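Local coordinates for protein alpha-1,4-endofucoidanase (Mariniflexile fucanivorans, PDB 6DLH) that hydrolyses internal alpha-1,4 linkages of fucoidan as a retaining, endo-acting enzyme of glycoside hydrolase family 107, its catalytic domain being followed by Ig-like domains, at residues F202-A205 / E206-K210; Q248-Y251 / Q252-D256; Y400-N403 / Q404-T408. All coordinates share one frame; numbering follows the deposited sequence.

All three contacts are local, each within its own helix of the catalytic domain, whose parallel sheet and surrounding helices resemble a beta/alpha barrel. Contacts 1 and 2 lie in helices 198-216 and 249-259, which pack directly on each other: the Phe202 ring meets Arg249, Ile250 and Ala253. Both are mostly buried. Contact 3, in helix 399-415, is only partly buried and its centre lies about 39 Å from that of contact 1, on the opposite side of the chain's centre. The chemistry differs too: a pi-type turn under an aromatic ring in contact 1, an arginine-glutamine bond with a bridging water in contact 2, and regular backbone bonding with a threonine hydroxyl in contact 3.

Contact 1 of 3, residues F202-A205 / E206-K210; sequences FCYA and EFILK
Cys203 and Phe207 begin this contact as an ordinary alpha-helical pair, with Phe207 N donating to Cys203 O at 2.8 Å, but the next turn of helix 198-216 widens into a pi-type turn. The evidence is the five-residue step at Tyr204: Leu209 N reaches Tyr204 O at 2.6 Å, almost straight at 177°, whereas Ile208 N, at 3.0 Å from the same Tyr204 O, makes only a weak bond. Lys210 N repeats the longer step weakly, to Ala205 O. At the near end, Glu206 N is shared between Phe202 O and, weakly, Cys203 O.

The Tyr204 ring lies across the wide turn. Its CG is anti to the backbone N (chi1 -172°), which carries the ring along the helix towards the following residues. Ile208 CB sits over one face in a CH-pi contact, 4.0 Å from the centroid of the Tyr204 ring and 25° off its normal. Further out, Ile208 CG2 presses on Tyr204 CE1 at 3.4 Å, and Leu209 CB touches Tyr204 CE2 at 4.0 Å. Beyond the helix, the Tyr204 hydroxyl is hydrogen-bonded to His95 NE2, so the phenol is held at its polar end as well as along its face. Helix 249-259 covers Phe202 and Ala205, while Trp172 of helix 168-176 packs on Cys203 and Ile208.

On the partly exposed side, Glu206 CG stands 4.2 Å above the centre of the Phe207 ring. Bends in the glutamate at chi2 and in the lysine at chi3 leave Glu206 OE2 and Lys210 NZ 3.7 Å apart, a long salt bridge.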
loop_
_atom_site.group_PDB
_atom_site.type_symbol
_atom_site.label_atom_id
_atom_site.label_comp_id
_atom_site.label_asym_id
_atom_site.label_seq_id
_atom_site.Cartn_x
_atom_site.Cartn_y
_atom_site.Cartn_z
ATOM N N PHE A 202 6.562 2.921 23.876
ATOM C CA PHE A 202 5.520 2.149 24.541
ATOM C C PHE A 202 4.143 2.721 24.199
ATOM O O PHE A 202 3.166 1.976 24.147
ATOM C CB PHE A 202 5.750 2.099 26.054
ATOM C CG PHE A 202 6.712 1.041 26.538
ATOM C CD1 PHE A 202 6.282 -0.261 26.763
ATOM C CD2 PHE A 202 8.039 1.355 26.803
ATOM C CE1 PHE A 202 7.163 -1.229 27.225
ATOM C CE2 PHE A 202 8.919 0.386 27.265
ATOM C CZ PHE A 202 8.482 -0.905 27.471
ATOM N N CYS A 203 4.079 4.043 23.969
ATOM C CA CYS A 203 2.867 4.701 23.501
ATOM C C CYS A 203 2.370 3.988 22.243
ATOM O O CYS A 203 1.231 3.518 22.199
ATOM C CB CYS A 203 3.117 6.173 23.172
ATOM S SG CYS A 203 2.905 7.334 24.552
ATOM N N TYR A 204 3.264 3.887 21.247
ATOM C CA TYR A 204 2.955 3.345 19.934
ATOM C C TYR A 204 2.433 1.915 20.045
ATOM O O TYR A 204 1.417 1.576 19.440
ATOM C CB TYR A 204 4.164 3.449 18.999
ATOM C CG TYR A 204 3.856 3.090 17.567
ATOM C CD1 TYR A 204 3.384 4.043 16.676
ATOM C CD2 TYR A 204 4.008 1.789 17.107
ATOM C CE1 TYR A 204 3.091 3.720 15.362
ATOM C CE2 TYR A 204 3.715 1.449 15.796
ATOM C CZ TYR A 204 3.254 2.417 14.922
ATOM O OH TYR A 204 2.959 2.089 13.631
ATOM N N ALA A 205 3.123 1.083 20.828
ATOM C CA ALA A 205 2.727 -0.309 20.971
ATOM C C ALA A 205 1.300 -0.417 21.508
ATOM O O ALA A 205 0.524 -1.245 21.031
ATOM C CB ALA A 205 3.712 -1.055 21.835
ATOM N N GLU A 206 0.957 0.429 22.491
ATOM C CA GLU A 206 -0.287 0.270 23.234
ATOM C C GLU A 206 -1.455 0.930 22.502
ATOM O O GLU A 206 -2.528 0.342 22.425
ATOM C CB GLU A 206 -0.140 0.758 24.680
ATOM C CG GLU A 206 -1.415 0.655 25.510
ATOM C CD GLU A 206 -1.830 -0.739 25.956
ATOM O OE1 GLU A 206 -0.948 -1.612 26.088
ATOM O OE2 GLU A 206 -3.043 -0.951 26.179
ATOM N N PHE A 207 -1.242 2.137 21.964
ATOM C CA PHE A 207 -2.345 2.940 21.453
ATOM C C PHE A 207 -2.461 2.872 19.928
ATOM O O PHE A 207 -3.573 2.895 19.395
ATOM C CB PHE A 207 -2.292 4.366 22.007
ATOM C CG PHE A 207 -2.666 4.453 23.466
ATOM C CD1 PHE A 207 -1.815 5.046 24.386
ATOM C CD2 PHE A 207 -3.859 3.908 23.928
ATOM C CE1 PHE A 207 -2.159 5.107 25.730
ATOM C CE2 PHE A 207 -4.203 3.969 25.270
ATOM C CZ PHE A 207 -3.349 4.568 26.169
ATOM N N ILE A 208 -1.317 2.802 19.236
ATOM C CA ILE A 208 -1.328 2.745 17.784
ATOM C C ILE A 208 -1.295 1.290 17.320
ATOM O O ILE A 208 -2.228 0.841 16.657
ATOM C CB ILE A 208 -0.205 3.601 17.163
ATOM C CG1 ILE A 208 -0.164 5.019 17.747
ATOM C CG2 ILE A 208 -0.317 3.616 15.644
ATOM C CD1 ILE A 208 -1.369 5.878 17.413
ATOM N N LEU A 209 -0.239 0.556 17.692
ATOM C CA LEU A 209 0.029 -0.760 17.129
ATOM C C LEU A 209 -1.058 -1.763 17.509
ATOM O O LEU A 209 -1.457 -2.574 16.675
ATOM C CB LEU A 209 1.419 -1.241 17.562
ATOM C CG LEU A 209 1.845 -2.621 17.052
ATOM C CD1 LEU A 209 1.904 -2.658 15.529
ATOM C CD2 LEU A 209 3.193 -3.019 17.634
ATOM N N LYS A 210 -1.540 -1.706 18.758
ATOM C CA LYS A 210 -2.461 -2.723 19.246
ATOM C C LYS A 210 -3.833 -2.568 18.589
ATOM O O LYS A 210 -4.543 -3.556 18.412
ATOM C CB LYS A 210 -2.574 -2.720 20.776
ATOM C CG LYS A 210 -3.447 -3.830 21.355
ATOM C CD LYS A 210 -3.229 -4.123 22.825
ATOM C CE LYS A 210 -4.240 -3.459 23.735
ATOM N NZ LYS A 210 -4.361 -4.183 25.024
#

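Contact 2 of 3, residues Q248-Y251 / Q252-D256; sequences QRIY and QAFAD
Gln248, in the N-cap position of helix 249-259, accepts a hydrogen bond from Gln252 N on its carbonyl oxygen at 3.2 Å, with the donor 39° out of the carbonyl plane. Its amide group turns elsewhere, OE1 taking a bond from Leu286 N. Arg249 carries the polar side-chain contact: it runs beside Gln252, pointing the same way, and its NH2 donates to Gln252 OE1 at 2.7 Å. The bond uses a lone pair in the amide plane and lies near the guanidinium plane, the two flat groups being 25° apart. A water accepts from both Arg249 NH2 (3.1 Å) and Gln252 NE2 (3.0 Å), closing a ring that should restrain rotation of the amide. Ile250 lies alongside Phe254, its CG2 3.8 Å from Phe254 CE1; CG2 reaches the ring because it is anti to the backbone N. The Tyr251 carbonyl oxygen accepts a hydrogen bond from Ala255 N at 3.1 Å, continuing the alpha-helical pattern.

The helix belongs to a beta-alpha-beta crossover between adjacent parallel strands: Phe254 makes a T-shaped contact with Phe225 of strand 222-226, Tyr251 with Phe269 of strand 266-269, while Met201 of helix 198-216 packs on Phe254 and Met232 of helix 228-233 on Ile250 and Tyr251.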
loop_
_atom_site.group_PDB
_atom_site.type_symbol
_atom_site.label_atom_id
_atom_site.label_comp_id
_atom_site.label_asym_id
_atom_site.label_seq_id
_atom_site.Cartn_x
_atom_site.Cartn_y
_atom_site.Cartn_z
ATOM N N GLN A 248 14.132 -6.871 27.612
ATOM C CA GLN A 248 13.458 -6.811 26.322
ATOM C C GLN A 248 11.993 -6.413 26.507
ATOM O O GLN A 248 11.096 -7.166 26.127
ATOM C CB GLN A 248 13.542 -8.171 25.626
ATOM C CG GLN A 248 14.949 -8.749 25.553
ATOM C CD GLN A 248 14.979 -10.093 24.870
ATOM O OE1 GLN A 248 13.947 -10.683 24.557
ATOM N NE2 GLN A 248 16.181 -10.592 24.631
ATOM N N ARG A 249 11.756 -5.227 27.083
ATOM C CA ARG A 249 10.403 -4.837 27.455
ATOM C C ARG A 249 9.686 -4.246 26.245
ATOM O O ARG A 249 8.508 -4.527 26.029
ATOM C CB ARG A 249 10.393 -3.878 28.652
ATOM C CG ARG A 249 10.622 -4.549 30.000
ATOM C CD ARG A 249 9.507 -5.497 30.403
ATOM N NE ARG A 249 9.734 -6.118 31.701
ATOM C CZ ARG A 249 9.030 -7.138 32.187
ATOM N NH1 ARG A 249 9.322 -7.638 33.377
ATOM N NH2 ARG A 249 8.039 -7.657 31.486
ATOM N N ILE A 250 10.416 -3.428 25.472
ATOM C CA ILE A 250 9.907 -2.864 24.233
ATOM C C ILE A 250 9.601 -3.994 23.250
ATOM O O ILE A 250 8.551 -3.985 22.615
ATOM C CB ILE A 250 10.881 -1.821 23.652
ATOM C CG1 ILE A 250 11.341 -0.824 24.721
ATOM C CG2 ILE A 250 10.256 -1.128 22.450
ATOM C CD1 ILE A 250 12.314 0.227 24.231
ATOM N N TYR A 251 10.512 -4.973 23.154
ATOM C CA TYR A 251 10.298 -6.135 22.306
ATOM C C TYR A 251 8.979 -6.803 22.681
ATOM O O TYR A 251 8.221 -7.213 21.802
ATOM C CB TYR A 251 11.503 -7.081 22.343
ATOM C CG TYR A 251 12.736 -6.522 21.677
ATOM C CD1 TYR A 251 12.917 -6.603 20.300
ATOM C CD2 TYR A 251 13.715 -5.886 22.420
ATOM C CE1 TYR A 251 14.044 -6.076 19.687
ATOM C CE2 TYR A 251 14.845 -5.350 21.822
ATOM C CZ TYR A 251 15.013 -5.450 20.453
ATOM O OH TYR A 251 16.126 -4.909 19.873
ATOM N N GLN A 252 8.717 -6.863 23.992
ATOM C CA GLN A 252 7.517 -7.470 24.550
ATOM C C GLN A 252 6.289 -6.638 24.192
ATOM O O GLN A 252 5.265 -7.185 23.786
ATOM C CB GLN A 252 7.633 -7.581 26.072
ATOM C CG GLN A 252 6.532 -8.430 26.694
ATOM C CD GLN A 252 6.712 -8.627 28.180
ATOM O OE1 GLN A 252 7.247 -7.762 28.874
ATOM N NE2 GLN A 252 6.256 -9.770 28.673
ATOM N N ALA A 253 6.407 -5.315 24.347
ATOM C CA ALA A 253 5.288 -4.416 24.120
ATOM C C ALA A 253 4.753 -4.619 22.704
ATOM O O ALA A 253 3.545 -4.755 22.506
ATOM C CB ALA A 253 5.707 -2.985 24.371
ATOM N N PHE A 254 5.680 -4.688 21.741
ATOM C CA PHE A 254 5.354 -4.792 20.330
ATOM C C PHE A 254 4.732 -6.155 20.035
ATOM O O PHE A 254 3.677 -6.227 19.403
ATOM C CB PHE A 254 6.588 -4.471 19.486
ATOM C CG PHE A 254 6.842 -3.002 19.273
ATOM C CD1 PHE A 254 6.985 -2.135 20.349
ATOM C CD2 PHE A 254 6.966 -2.484 17.993
ATOM C CE1 PHE A 254 7.230 -0.782 20.147
ATOM C CE2 PHE A 254 7.203 -1.130 17.791
ATOM C CZ PHE A 254 7.334 -0.281 18.868
ATOM N N ALA A 255 5.367 -7.229 20.523
ATOM C CA ALA A 255 4.877 -8.570 20.246
ATOM C C ALA A 255 3.477 -8.771 20.827
ATOM O O ALA A 255 2.597 -9.289 20.143
ATOM C CB ALA A 255 5.848 -9.605 20.750
ATOM N N ASP A 256 3.284 -8.358 22.088
ATOM C CA ASP A 256 2.015 -8.506 22.790
ATOM C C ASP A 256 0.912 -7.718 22.083
ATOM O O ASP A 256 -0.217 -8.187 21.981
ATOM C CB ASP A 256 2.119 -8.056 24.251
ATOM C CG ASP A 256 2.811 -9.046 25.175
ATOM O OD1 ASP A 256 2.666 -10.273 24.963
ATOM O OD2 ASP A 256 3.471 -8.578 26.113
HETATM O O HOH W 1 6.667 -10.449 31.553
#

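Contact 3 of 3, residues Y400-N403 / Q404-T408; sequences YALN and QFELT
Gln404 OE1 lies loosely at the edge of the Tyr400 ring, 4.4 Å from Tyr400 CD1; the Phe405 ring likewise has Ala401 O at its edge, 3.9 Å from Phe405 CD1. In both, an oxygen stands at the ring edge, near the ring plane. The element is regular alpha-helix, 399-415, with four-residue backbone bonds throughout, such as Glu406 N to Leu402 O at 2.8 Å. It comes after strand 377-379 of the parallel sheet, beyond the short strand 394-395, and Phe405 reaches Leu46 and Met48 on strand 46-49, an arrangement consistent with the helical shell of a beta/alpha barrel. The Phe405 side chain comes within about 7 Å of that of Thr77, a calcium ligand.

Side chains four residues apart pair up along the helix. Leu402 and Glu406 run side by side, pointing the same way, with Leu402 CD1 4.0 Å from Glu406 OE2. Glu406 CG is beside its backbone N (chi1 -75°), which sets that methylene against Leu402 O at 3.3 Å; the bend at chi2 (-73°) carries the carboxylate outward, alongside Leu402, with OE2 near the CD1 methyl. Asn403 and Leu407 cross at a slant, the Asn403 amide lying near Leu407 CD1. Asn403 ND2 is also hydrogen-bonded to Asp361 OD2 of helix 361-372, and the neighbouring Gln404 amide is gripped at both ends, OE1 by Gln346 NE2 and NE2 by Leu359 O and Asp361 OD1, a set of bonds that fixes its rotation.

One carbonyl is used twice: Gln404 O accepts from Thr408 N at 2.9 Å on one face of its plane and, on the opposite face and 36° out of that plane, from Thr408 OG1 at 2.8 Å.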
loop_
_atom_site.group_PDB
_atom_site.type_symbol
_atom_site.label_atom_id
_atom_site.label_comp_id
_atom_site.label_asym_id
_atom_site.label_seq_id
_atom_site.Cartn_x
_atom_site.Cartn_y
_atom_site.Cartn_z
ATOM N N TYR A 400 10.991 -8.717 -15.630
ATOM C CA TYR A 400 12.012 -9.708 -15.298
ATOM C C TYR A 400 11.684 -10.435 -13.995
ATOM O O TYR A 400 11.979 -11.624 -13.855
ATOM C CB TYR A 400 13.435 -9.137 -15.290
ATOM C CG TYR A 400 13.787 -8.306 -14.087
ATOM C CD1 TYR A 400 14.096 -8.893 -12.865
ATOM C CD2 TYR A 400 13.795 -6.923 -14.170
ATOM C CE1 TYR A 400 14.388 -8.121 -11.749
ATOM C CE2 TYR A 400 14.108 -6.142 -13.069
ATOM C CZ TYR A 400 14.416 -6.742 -11.863
ATOM O OH TYR A 400 14.729 -5.954 -10.801
ATOM N N ALA A 401 11.088 -9.717 -13.042
ATOM C CA ALA A 401 10.794 -10.311 -11.745
ATOM C C ALA A 401 9.728 -11.389 -11.911
ATOM O O ALA A 401 9.859 -12.465 -11.335
ATOM C CB ALA A 401 10.386 -9.247 -10.751
ATOM N N LEU A 402 8.700 -11.101 -12.730
ATOM C CA LEU A 402 7.676 -12.074 -13.085
ATOM C C LEU A 402 8.333 -13.283 -13.749
ATOM O O LEU A 402 8.065 -14.423 -13.364
ATOM C CB LEU A 402 6.619 -11.426 -13.992
ATOM C CG LEU A 402 5.466 -12.341 -14.434
ATOM C CD1 LEU A 402 4.665 -12.843 -13.243
ATOM C CD2 LEU A 402 4.533 -11.639 -15.403
ATOM N N ASN A 403 9.219 -13.021 -14.722
ATOM C CA ASN A 403 9.972 -14.062 -15.410
ATOM C C ASN A 403 10.617 -15.008 -14.393
ATOM O O ASN A 403 10.391 -16.219 -14.430
ATOM C CB ASN A 403 11.003 -13.441 -16.355
ATOM C CG ASN A 403 11.962 -14.447 -16.952
ATOM O OD1 ASN A 403 11.572 -15.258 -17.787
ATOM N ND2 ASN A 403 13.225 -14.388 -16.551
ATOM N N GLN A 404 11.390 -14.443 -13.454
ATOM C CA GLN A 404 12.150 -15.244 -12.505
ATOM C C GLN A 404 11.223 -16.037 -11.582
ATOM O O GLN A 404 11.467 -17.215 -11.313
ATOM C CB GLN A 404 13.150 -14.368 -11.743
ATOM C CG GLN A 404 14.172 -13.674 -12.642
ATOM C CD GLN A 404 15.384 -13.183 -11.884
ATOM O OE1 GLN A 404 15.273 -12.587 -10.807
ATOM N NE2 GLN A 404 16.560 -13.415 -12.450
ATOM N N PHE A 405 10.155 -15.381 -11.109
ATOM C CA PHE A 405 9.152 -15.985 -10.246
ATOM C C PHE A 405 8.404 -17.114 -10.957
ATOM O O PHE A 405 8.097 -18.133 -10.344
ATOM C CB PHE A 405 8.234 -14.909 -9.647
ATOM C CG PHE A 405 8.448 -14.712 -8.169
ATOM C CD1 PHE A 405 9.474 -13.910 -7.699
ATOM C CD2 PHE A 405 7.662 -15.379 -7.242
ATOM C CE1 PHE A 405 9.697 -13.766 -6.334
ATOM C CE2 PHE A 405 7.884 -15.236 -5.879
ATOM C CZ PHE A 405 8.900 -14.422 -5.425
ATOM N N GLU A 406 8.141 -16.944 -12.259
ATOM C CA GLU A 406 7.471 -17.972 -13.042
ATOM C C GLU A 406 8.368 -19.201 -13.202
ATOM O O GLU A 406 7.906 -20.326 -13.031
ATOM C CB GLU A 406 6.997 -17.418 -14.387
ATOM C CG GLU A 406 5.761 -16.538 -14.287
ATOM C CD GLU A 406 4.437 -17.230 -14.010
ATOM O OE1 GLU A 406 4.436 -18.460 -13.789
ATOM O OE2 GLU A 406 3.402 -16.534 -14.021
ATOM N N LEU A 407 9.652 -18.987 -13.538
ATOM C CA LEU A 407 10.588 -20.099 -13.645
ATOM C C LEU A 407 10.663 -20.834 -12.306
ATOM O O LEU A 407 10.590 -22.056 -12.265
ATOM C CB LEU A 407 11.963 -19.585 -14.094
ATOM C CG LEU A 407 12.020 -19.036 -15.523
ATOM C CD1 LEU A 407 13.343 -18.338 -15.801
ATOM C CD2 LEU A 407 11.756 -20.132 -16.552
ATOM N N THR A 408 10.790 -20.074 -11.212
ATOM C CA THR A 408 10.756 -20.619 -9.864
ATOM C C THR A 408 9.496 -21.457 -9.640
ATOM O O THR A 408 9.570 -22.541 -9.058
ATOM C CB THR A 408 10.871 -19.501 -8.818
ATOM O OG1 THR A 408 12.102 -18.810 -9.042
ATOM C CG2 THR A 408 10.818 -20.010 -7.394
#